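Local coordinates for protein-tyrosine-phosphatase PTP1 (Arabidopsis thaliana, PDB 6KRW), which dephosphorylates phosphotyrosine in proteins such as the MAP kinase MPK6 and, together with MKP1, restrains plant defence responses, at residues A[135-140]-A[201-206]; A[207-212]-A[285-290]; A[215-220]-A[296-301]. All coordinates share one frame; numbering follows the deposited sequence.

Interaction 1: residues A[135-140]-A[201-206]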
loop_
_atom_site.group_PDB
_atom_site.type_symbol
_atom_site.label_atom_id
_atom_site.label_comp_id
_atom_site.label_asym_id
_atom_site.label_seq_id
_atom_site.Cartn_x
_atom_site.Cartn_y
_atom_site.Cartn_z
ATOM N N LEU A 135 4.342 3.757 -5.366
ATOM C CA LEU A 135 5.749 3.581 -4.930
ATOM C C LEU A 135 6.610 3.104 -6.090
ATOM O O LEU A 135 7.592 2.437 -5.860
ATOM C CB LEU A 135 5.775 2.578 -3.770
ATOM C CG LEU A 135 4.937 2.988 -2.573
ATOM C CD1 LEU A 135 4.822 1.803 -1.588
ATOM C CD2 LEU A 135 5.487 4.219 -1.882
ATOM N N THR A 136 6.274 3.501 -7.309
ATOM C CA THR A 136 7.062 3.064 -8.480
ATOM C C THR A 136 7.079 4.205 -9.510
ATOM O O THR A 136 6.174 4.995 -9.478
ATOM C CB THR A 136 6.454 1.811 -9.124
ATOM O OG1 THR A 136 7.222 1.288 -10.212
ATOM C CG2 THR A 136 5.031 2.017 -9.583
ATOM N N ARG A 137 8.067 4.105 -10.372
ATOM C CA ARG A 137 8.056 4.806 -11.672
ATOM C C ARG A 137 7.189 4.018 -12.643
ATOM O O ARG A 137 6.983 2.806 -12.428
ATOM C CB ARG A 137 9.477 4.944 -12.238
ATOM C CG ARG A 137 10.415 5.747 -11.356
ATOM C CD ARG A 137 11.784 5.836 -12.032
ATOM N NE ARG A 137 12.724 6.595 -11.244
ATOM C CZ ARG A 137 13.941 6.952 -11.701
ATOM N NH1 ARG A 137 14.382 6.462 -12.849
ATOM N NH2 ARG A 137 14.737 7.718 -10.973
ATOM N N LEU A 138 6.728 4.684 -13.699
ATOM C CA LEU A 138 6.055 3.959 -14.806
ATOM C C LEU A 138 7.040 2.989 -15.467
ATOM O O LEU A 138 6.630 1.909 -15.872
ATOM C CB LEU A 138 5.470 4.978 -15.794
ATOM C CG LEU A 138 4.422 5.941 -15.221
ATOM C CD1 LEU A 138 4.008 6.976 -16.259
ATOM C CD2 LEU A 138 3.199 5.205 -14.691
ATOM N N VAL A 139 8.290 3.428 -15.725
ATOM C CA VAL A 139 9.294 2.585 -16.448
ATOM C C VAL A 139 10.610 2.606 -15.679
ATOM O O VAL A 139 10.990 3.676 -15.214
ATOM C CB VAL A 139 9.514 3.077 -17.890
ATOM C CG1 VAL A 139 10.406 2.120 -18.683
ATOM C CG2 VAL A 139 8.188 3.322 -18.595
ATOM N N ASP A 140 11.297 1.468 -15.590
ATOM C CA ASP A 140 12.562 1.397 -14.814
ATOM C C ASP A 140 13.709 1.761 -15.761
ATOM O O ASP A 140 13.448 2.016 -16.965
ATOM C CB ASP A 140 12.758 0.039 -14.139
ATOM C CG ASP A 140 13.199 -1.102 -15.049
ATOM O OD1 ASP A 140 13.322 -0.897 -16.282
ATOM O OD2 ASP A 140 13.426 -2.198 -14.505
ATOM N N TYR A 201 6.001 8.342 -5.210
ATOM C CA TYR A 201 7.410 8.299 -4.763
ATOM C C TYR A 201 8.268 7.567 -5.817
ATOM O O TYR A 201 8.248 6.355 -5.866
ATOM C CB TYR A 201 7.509 7.652 -3.387
ATOM C CG TYR A 201 8.904 7.604 -2.839
ATOM C CD1 TYR A 201 9.799 8.650 -3.049
ATOM C CD2 TYR A 201 9.332 6.536 -2.084
ATOM C CE1 TYR A 201 11.091 8.611 -2.542
ATOM C CE2 TYR A 201 10.609 6.485 -1.559
ATOM C CZ TYR A 201 11.490 7.525 -1.774
ATOM O OH TYR A 201 12.740 7.437 -1.242
ATOM N N PRO A 202 9.059 8.220 -6.775
ATOM C CA PRO A 202 9.896 7.556 -7.863
ATOM C C PRO A 202 11.317 7.113 -7.473
ATOM O O PRO A 202 11.992 6.548 -8.306
ATOM C CB PRO A 202 9.938 8.688 -8.911
ATOM C CG PRO A 202 10.005 9.943 -8.064
ATOM C CD PRO A 202 9.084 9.679 -6.894
ATOM N N GLU A 203 11.644 7.177 -6.175
ATOM C CA GLU A 203 13.059 6.856 -5.839
ATOM C C GLU A 203 13.109 5.616 -4.954
ATOM O O GLU A 203 13.989 5.498 -4.109
ATOM C CB GLU A 203 13.737 8.061 -5.209
ATOM C CG GLU A 203 13.941 9.195 -6.210
ATOM C CD GLU A 203 14.534 8.790 -7.560
ATOM O OE1 GLU A 203 13.970 9.205 -8.596
ATOM O OE2 GLU A 203 15.575 8.081 -7.597
ATOM N N TRP A 204 12.204 4.689 -5.210
ATOM C CA TRP A 204 12.252 3.381 -4.516
ATOM C C TRP A 204 12.383 2.316 -5.594
ATOM O O TRP A 204 11.396 1.943 -6.228
ATOM C CB TRP A 204 10.997 3.190 -3.675
ATOM C CG TRP A 204 11.049 2.049 -2.703
ATOM C CD1 TRP A 204 11.886 0.982 -2.716
ATOM C CD2 TRP A 204 10.219 1.893 -1.550
ATOM N NE1 TRP A 204 11.635 0.154 -1.650
ATOM C CE2 TRP A 204 10.639 0.705 -0.897
ATOM C CE3 TRP A 204 9.197 2.655 -0.974
ATOM C CZ2 TRP A 204 10.031 0.224 0.255
ATOM C CZ3 TRP A 204 8.603 2.177 0.177
ATOM C CH2 TRP A 204 9.020 0.989 0.779
ATOM N N PRO A 205 13.603 1.809 -5.832
ATOM C CA PRO A 205 13.819 0.841 -6.899
ATOM C C PRO A 205 13.125 -0.503 -6.651
ATOM O O PRO A 205 13.021 -0.952 -5.518
ATOM C CB PRO A 205 15.340 0.651 -6.972
ATOM C CG PRO A 205 15.902 1.309 -5.721
ATOM C CD PRO A 205 14.831 2.203 -5.135
ATOM N N ASP A 206 12.697 -1.108 -7.747
ATOM C CA ASP A 206 12.060 -2.435 -7.789
ATOM C C ASP A 206 13.040 -3.427 -7.141
ATOM O O ASP A 206 14.231 -3.438 -7.479
ATOM C CB ASP A 206 11.668 -2.714 -9.242
ATOM C CG ASP A 206 11.403 -4.172 -9.553
ATOM O OD1 ASP A 206 11.442 -4.971 -8.629
ATOM O OD2 ASP A 206 11.155 -4.493 -10.719
#

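Interaction 2: residues A[207-212]-A[285-290]. With FLC (citrate anion), chain D.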
loop_
_atom_site.group_PDB
_atom_site.type_symbol
_atom_site.label_atom_id
_atom_site.label_comp_id
_atom_site.label_asym_id
_atom_site.label_seq_id
_atom_site.Cartn_x
_atom_site.Cartn_y
_atom_site.Cartn_z
ATOM N N HIS A 207 12.554 -4.181 -6.158
ATOM C CA HIS A 207 13.320 -5.215 -5.412
ATOM C C HIS A 207 14.479 -4.580 -4.636
ATOM O O HIS A 207 15.404 -5.288 -4.286
ATOM C CB HIS A 207 13.669 -6.391 -6.341
ATOM C CG HIS A 207 12.523 -7.337 -6.505
ATOM N ND1 HIS A 207 11.783 -7.790 -5.418
ATOM C CD2 HIS A 207 11.968 -7.913 -7.594
ATOM C CE1 HIS A 207 10.835 -8.592 -5.838
ATOM N NE2 HIS A 207 10.917 -8.680 -7.164
ATOM N N GLY A 208 14.373 -3.297 -4.305
ATOM C CA GLY A 208 15.421 -2.565 -3.579
ATOM C C GLY A 208 14.821 -1.697 -2.514
ATOM O O GLY A 208 13.624 -1.970 -2.112
ATOM N N VAL A 209 15.590 -0.703 -2.062
ATOM C CA VAL A 209 15.201 0.166 -0.920
ATOM C C VAL A 209 15.703 1.569 -1.200
ATOM O O VAL A 209 16.712 1.750 -1.903
ATOM C CB VAL A 209 15.723 -0.341 0.445
ATOM C CG1 VAL A 209 15.047 -1.631 0.846
ATOM C CG2 VAL A 209 17.238 -0.469 0.472
ATOM N N PRO A 210 15.002 2.589 -0.666
ATOM C CA PRO A 210 15.472 3.967 -0.745
ATOM C C PRO A 210 16.809 4.132 -0.018
ATOM O O PRO A 210 17.173 3.317 0.781
ATOM C CB PRO A 210 14.371 4.802 -0.076
ATOM C CG PRO A 210 13.151 3.898 -0.088
ATOM C CD PRO A 210 13.695 2.498 -0.000
ATOM N N LYS A 211 17.514 5.209 -0.327
ATOM C CA LYS A 211 18.811 5.479 0.349
ATOM C C LYS A 211 18.586 5.942 1.797
ATOM O O LYS A 211 19.525 5.784 2.591
ATOM C CB LYS A 211 19.619 6.486 -0.477
ATOM C CG LYS A 211 19.677 6.140 -1.961
ATOM C CD LYS A 211 20.198 4.741 -2.248
ATOM C CE LYS A 211 19.634 4.133 -3.517
ATOM N NZ LYS A 211 18.268 3.576 -3.326
ATOM N N ASP A 212 17.419 6.511 2.125
ATOM C CA ASP A 212 17.128 6.927 3.522
ATOM C C ASP A 212 15.624 6.747 3.769
ATOM O O ASP A 212 14.925 6.373 2.850
ATOM C CB ASP A 212 17.664 8.338 3.783
ATOM C CG ASP A 212 16.970 9.400 2.962
ATOM O OD1 ASP A 212 15.725 9.503 3.034
ATOM O OD2 ASP A 212 17.695 10.167 2.309
ATOM N N MET A 285 15.182 -9.095 2.047
ATOM C CA MET A 285 15.717 -8.861 3.408
ATOM C C MET A 285 16.075 -7.375 3.565
ATOM O O MET A 285 15.854 -6.835 4.650
ATOM C CB MET A 285 16.934 -9.752 3.673
ATOM C CG MET A 285 17.445 -9.655 5.094
ATOM S SD MET A 285 18.881 -10.712 5.429
ATOM C CE MET A 285 18.084 -12.317 5.452
ATOM N N ASP A 286 16.565 -6.711 2.512
ATOM C CA ASP A 286 16.813 -5.255 2.623
ATOM C C ASP A 286 15.508 -4.492 2.873
ATOM O O ASP A 286 15.518 -3.556 3.692
ATOM C CB ASP A 286 17.533 -4.720 1.382
ATOM C CG ASP A 286 18.999 -5.079 1.318
ATOM O OD1 ASP A 286 19.562 -5.514 2.350
ATOM O OD2 ASP A 286 19.567 -4.914 0.239
ATOM N N GLN A 287 14.394 -4.917 2.266
ATOM C CA GLN A 287 13.097 -4.256 2.520
ATOM C C GLN A 287 12.681 -4.483 3.972
ATOM O O GLN A 287 12.153 -3.578 4.572
ATOM C CB GLN A 287 12.033 -4.740 1.534
ATOM C CG GLN A 287 12.209 -4.088 0.165
ATOM C CD GLN A 287 11.336 -4.701 -0.895
ATOM O OE1 GLN A 287 10.575 -5.632 -0.625
ATOM N NE2 GLN A 287 11.418 -4.190 -2.114
ATOM N N TYR A 288 12.930 -5.685 4.499
ATOM C CA TYR A 288 12.567 -5.984 5.896
ATOM C C TYR A 288 13.390 -5.116 6.841
ATOM O O TYR A 288 12.857 -4.555 7.769
ATOM C CB TYR A 288 12.743 -7.491 6.121
ATOM C CG TYR A 288 12.170 -7.978 7.421
ATOM C CD1 TYR A 288 10.796 -8.055 7.591
ATOM C CD2 TYR A 288 12.981 -8.323 8.475
ATOM C CE1 TYR A 288 10.249 -8.490 8.783
ATOM C CE2 TYR A 288 12.441 -8.787 9.666
ATOM C CZ TYR A 288 11.070 -8.821 9.832
ATOM O OH TYR A 288 10.503 -9.281 11.005
ATOM N N PHE A 289 14.679 -4.972 6.559
ATOM C CA PHE A 289 15.549 -4.065 7.360
ATOM C C PHE A 289 15.027 -2.628 7.248
ATOM O O PHE A 289 15.016 -1.893 8.249
ATOM C CB PHE A 289 17.013 -4.161 6.917
ATOM C CG PHE A 289 17.798 -5.185 7.690
ATOM C CD1 PHE A 289 18.443 -4.845 8.869
ATOM C CD2 PHE A 289 17.892 -6.488 7.242
ATOM C CE1 PHE A 289 19.173 -5.785 9.572
ATOM C CE2 PHE A 289 18.599 -7.439 7.971
ATOM C CZ PHE A 289 19.255 -7.082 9.121
ATOM N N PHE A 290 14.617 -2.229 6.050
ATOM C CA PHE A 290 14.122 -0.843 5.838
ATOM C C PHE A 290 12.876 -0.602 6.698
ATOM O O PHE A 290 12.711 0.478 7.237
ATOM C CB PHE A 290 13.878 -0.596 4.352
ATOM C CG PHE A 290 13.438 0.805 4.017
ATOM C CD1 PHE A 290 14.366 1.830 3.887
ATOM C CD2 PHE A 290 12.106 1.114 3.829
ATOM C CE1 PHE A 290 13.951 3.122 3.587
ATOM C CE2 PHE A 290 11.692 2.402 3.527
ATOM C CZ PHE A 290 12.628 3.415 3.402
HETATM C CAC FLC D . 9.055 -4.591 -5.450
HETATM C CA FLC D . 8.980 -5.254 -6.800
HETATM C CB FLC D . 7.546 -5.468 -7.272
HETATM C CBC FLC D . 6.818 -6.196 -6.117
HETATM C CG FLC D . 7.564 -6.371 -8.515
HETATM C CGC FLC D . 8.295 -5.875 -9.755
HETATM O OA1 FLC D . 8.180 -3.851 -5.125
HETATM O OA2 FLC D . 9.906 -4.894 -4.744
HETATM O OB1 FLC D . 5.810 -5.696 -5.651
HETATM O OB2 FLC D . 7.361 -7.238 -5.726
HETATM O OG1 FLC D . 8.585 -4.666 -9.871
HETATM O OG2 FLC D . 8.538 -6.729 -10.632
HETATM O OHB FLC D . 6.908 -4.225 -7.544
#

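Interaction 3: residues A[215-220]-A[296-301]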
loop_
_atom_site.group_PDB
_atom_site.type_symbol
_atom_site.label_atom_id
_atom_site.label_comp_id
_atom_site.label_asym_id
_atom_site.label_seq_id
_atom_site.Cartn_x
_atom_site.Cartn_y
_atom_site.Cartn_z
ATOM N N ALA A 215 11.611 10.229 2.834
ATOM C CA ALA A 215 10.453 10.410 1.920
ATOM C C ALA A 215 9.334 9.434 2.327
ATOM O O ALA A 215 8.162 9.828 2.425
ATOM C CB ALA A 215 10.881 10.166 0.502
ATOM N N VAL A 216 9.699 8.200 2.636
ATOM C CA VAL A 216 8.637 7.221 3.011
ATOM C C VAL A 216 7.952 7.666 4.307
ATOM O O VAL A 216 6.704 7.603 4.397
ATOM C CB VAL A 216 9.248 5.823 3.108
ATOM C CG1 VAL A 216 8.225 4.871 3.704
ATOM C CG2 VAL A 216 9.657 5.315 1.752
ATOM N N ARG A 217 8.707 8.163 5.275
ATOM C CA ARG A 217 8.083 8.653 6.527
ATOM C C ARG A 217 7.246 9.907 6.260
ATOM O O ARG A 217 6.244 10.093 6.956
ATOM C CB ARG A 217 9.149 8.837 7.606
ATOM C CG ARG A 217 9.660 7.508 8.136
ATOM C CD ARG A 217 10.612 7.644 9.300
ATOM N NE ARG A 217 11.734 8.513 9.018
ATOM C CZ ARG A 217 11.891 9.744 9.483
ATOM N NH1 ARG A 217 10.970 10.298 10.255
ATOM N NH2 ARG A 217 12.982 10.416 9.177
ATOM N N GLU A 218 7.622 10.752 5.296
ATOM C CA GLU A 218 6.756 11.909 4.990
ATOM C C GLU A 218 5.390 11.430 4.479
ATOM O O GLU A 218 4.378 12.064 4.805
ATOM C CB GLU A 218 7.454 12.836 4.001
ATOM C CG GLU A 218 6.641 14.084 3.760
ATOM C CD GLU A 218 7.299 15.134 2.882
ATOM O OE1 GLU A 218 8.520 15.303 2.966
ATOM O OE2 GLU A 218 6.587 15.627 2.045
ATOM N N ILE A 219 5.352 10.354 3.696
ATOM C CA ILE A 219 4.030 9.815 3.254
ATOM C C ILE A 219 3.203 9.490 4.502
ATOM O O ILE A 219 2.054 9.922 4.597
ATOM C CB ILE A 219 4.207 8.577 2.370
ATOM C CG1 ILE A 219 5.033 8.863 1.117
ATOM C CG2 ILE A 219 2.844 7.957 2.042
ATOM C CD1 ILE A 219 5.378 7.642 0.304
ATOM N N LEU A 220 3.795 8.787 5.464
ATOM C CA LEU A 220 3.033 8.428 6.684
ATOM C C LEU A 220 2.618 9.688 7.442
ATOM O O LEU A 220 1.464 9.776 7.904
ATOM C CB LEU A 220 3.892 7.504 7.554
ATOM C CG LEU A 220 3.323 7.191 8.935
ATOM C CD1 LEU A 220 1.941 6.542 8.812
ATOM C CD2 LEU A 220 4.270 6.278 9.707
ATOM N N VAL A 296 11.898 2.724 13.510
ATOM C CA VAL A 296 12.761 3.373 14.536
ATOM C C VAL A 296 12.817 4.878 14.283
ATOM O O VAL A 296 12.641 5.641 15.258
ATOM C CB VAL A 296 14.156 2.734 14.579
ATOM C CG1 VAL A 296 15.153 3.605 15.329
ATOM C CG2 VAL A 296 14.086 1.351 15.193
ATOM N N ASP A 297 13.082 5.292 13.045
ATOM C CA ASP A 297 13.252 6.739 12.719
ATOM C C ASP A 297 11.949 7.470 13.050
ATOM O O ASP A 297 12.006 8.574 13.619
ATOM C CB ASP A 297 13.635 6.932 11.256
ATOM C CG ASP A 297 15.049 6.472 10.957
ATOM O OD1 ASP A 297 15.788 6.176 11.924
ATOM O OD2 ASP A 297 15.391 6.360 9.752
ATOM N N GLU A 298 10.803 6.824 12.771
ATOM C CA GLU A 298 9.527 7.524 13.017
ATOM C C GLU A 298 9.255 7.589 14.519
ATOM O O GLU A 298 8.752 8.619 15.001
ATOM C CB GLU A 298 8.382 6.915 12.226
ATOM C CG GLU A 298 7.129 7.755 12.311
ATOM C CD GLU A 298 7.255 9.154 11.747
ATOM O OE1 GLU A 298 8.215 9.389 11.015
ATOM O OE2 GLU A 298 6.374 9.964 12.024
ATOM N N LEU A 299 9.515 6.505 15.245
ATOM C CA LEU A 299 9.339 6.507 16.720
ATOM C C LEU A 299 10.262 7.549 17.375
ATOM O O LEU A 299 9.835 8.130 18.390
ATOM C CB LEU A 299 9.602 5.113 17.288
ATOM C CG LEU A 299 8.525 4.070 16.983
ATOM C CD1 LEU A 299 8.969 2.680 17.400
ATOM C CD2 LEU A 299 7.203 4.443 17.657
ATOM N N GLU A 300 11.447 7.812 16.814
ATOM C CA GLU A 300 12.339 8.878 17.341
ATOM C C GLU A 300 11.690 10.248 17.116
ATOM O O GLU A 300 11.727 11.062 18.062
ATOM C CB GLU A 300 13.715 8.788 16.693
ATOM C CG GLU A 300 14.536 7.647 17.210
ATOM C CD GLU A 300 15.874 7.430 16.521
ATOM O OE1 GLU A 300 16.145 8.077 15.459
ATOM O OE2 GLU A 300 16.669 6.629 17.077
ATOM N N ASP A 301 11.077 10.470 15.952
ATOM C CA ASP A 301 10.348 11.737 15.680
ATOM C C ASP A 301 9.178 11.879 16.652
ATOM O O ASP A 301 9.012 12.973 17.214
ATOM C CB ASP A 301 9.814 11.778 14.256
ATOM C CG ASP A 301 10.834 12.227 13.240
ATOM O OD1 ASP A 301 11.975 12.500 13.638
ATOM O OD2 ASP A 301 10.469 12.296 12.065
HETATM O O HOH W 1 16.029 9.474 8.707
HETATM O O HOH W 2 13.420 12.599 11.359
#

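Interaction 1: residues A[135-140]-A[201-206]
The guanidinium of Arg137 meets Pro202 O and Glu203 OE1 at its edge. The Tyr201 ring carries Leu135 CD2 at its edge, near the ring plane, while the backbone N of Glu203 lies over one face, toward the rim. Leu135 CD2 also meets the Trp204 indole obliquely, with its closest contact at CE3, 4.1 Å away. These groups join the loop that follows strand 131-134 to residues 201-206, the approach to and first part of the WPD loop of classical tyrosine phosphatases, whose signature begins at Trp204. The segment ends at Asp206, inferred to bind substrate, whose OD2 is salt-bridged to Lys146.

Arg137 runs extended from CG to NE and crosses the Pro202 ring at about a right angle, its CG 3.9 Å from Pro202 CB. NE donates to Pro202 O at 3.0 Å, with an N-H···O angle of 155°. NH2 reaches Glu203 OE1 at 2.9 Å in a salt bridge that enters on the syn side of the carboxylate. The two planes are nevertheless 64° apart, and only one carboxylate oxygen takes a hydrogen bond from the arginine. Thr136 OG1 donates to Arg137 O at 2.7 Å, on a lone pair in the carbonyl plane.

Trp204 is held beyond this contact as well: its NE1 bonds to Gly208 O and its carbonyl oxygen accepts from Arg243 NH1. The chemistry differs with depth. The side chains of Leu135, Tyr201 and Trp204 are buried and meet through carbon; the Arg137-Glu203 pair lies toward the surface, where solvent would probably weaken its charge attraction, while the NE bond engages backbone.

Interaction 2: residues A[207-212]-A[285-290]
Two torsions on helix 285-303 set up its contact with residues 207-212: Gln287 places CG beside its backbone N (chi1 -77°), from where the chain extends toward Gly208, and Phe290 places CG anti to its backbone N (chi1 -177°), on the side of Val209 and Pro210. The partner segment is the His-Gly-Val-Pro part of the WPD loop, packed here against the first turns of the helix that follows the active-site glutamine loop.

The Gln287 amide spends both N-H groups of NE2. One goes to Gly208 O at 3.1 Å, in the carbonyl plane and on a lone pair, with the acceptor almost in the amide plane. The other goes to citrate OA2, also 3.1 Å from NE2, and the N-H···O angle is 163° in each case. OE1 accepts from Gln283 N, which should hold the amide against flipping.

Val209 supplies the apolar part through CG1, which lies 3.5 Å from Asp286 O and 3.8 Å from Phe290 CB. Farther along, Pro210 crosses the Phe290 ring at about a right angle: Pro210 CD sits over one face, offset toward the rim, 3.8 Å from the centroid of Phe290, in a CH-pi contact, and Pro210 CG is 3.6 Å from Phe290 CZ. Asp212 O lies in the ring plane, at the edge formed by CE1. Thr246 and Ile250 of helix 242-259 also touch Phe290.

The citrate, probably from the crystallisation liquor, also accepts bonds from the backbone of the phosphate-binding loop, including Ser238 and Ala239. His207 N donates to the same OA2, and the His207 imidazole presents one face to citrate CA, which stands 3.8 Å above the plane, over the ring centre.

Interaction 3: residues A[215-220]-A[296-301]
Arg217 carries most of this helix-helix packing, reaching from helix 214-223 to Asp297, Glu298 and Asp301 in a salt-bridge network. The axes of segments 215-220 and 296-301 approach to 10.7 Å and cross at -56°. The arginine chain bends at chi3 (-54°), bringing NE to 3.3 Å from Asp297 CB; that carbon lies over one face of the guanidinium. NH1 bonds two acids, both near the guanidinium plane: Glu298 OE1 at 3.0 Å, met nearly along its C-O axis, and Asp301 OD2 at 2.7 Å, met from 57° above the carboxylate plane. NE bonds Thr213 OG1, which also serves Asp297 OD2. Water 2 links the pair further, accepting from Arg217 NH2 and donating to Asp301 OD1 at 2.7 Å. Lys221 pairs with Asp301 OD2 and with Glu298 OE2, to which Tyr224 OH is bonded as well, so Arg217 and Lys221, both on helix 214-223, share Glu298 and Asp301.

An alanine in place of Arg217 would probably leave Glu298 OE1 without this cationic mate and Asp301 OD2 dependent on Lys221 for its charge pairing, with a gap beside Asp297 CB. One turn on from Arg217, Leu220 adds the apolar component: its CD2 touches Glu298 CG at 4.1 Å.

Overall arrangement
The three contacts follow the chain from the phosphatase loops into helices 214-223 and 285-303. Interactions 1 and 2 share the WPD loop, their centres 13 Å apart, and join where Trp204 NE1 lies 3.5 Å from Pro210 CD. Val216 of helix 214-223 ties in the third: its CG2 is 3.7 Å from Trp204 CZ3 and 3.9 Å from Phe290 CZ. Interactions 2 and 3 both use helix 285-303, at its start and near its end, with centres 14 Å apart. Interaction 1 approaches the active site through Leu135, about 4 Å at the nearest side-chain atoms from Cys237, the phosphocysteine nucleophile; interaction 2 holds citrate there, whereas interaction 3 lies away from it.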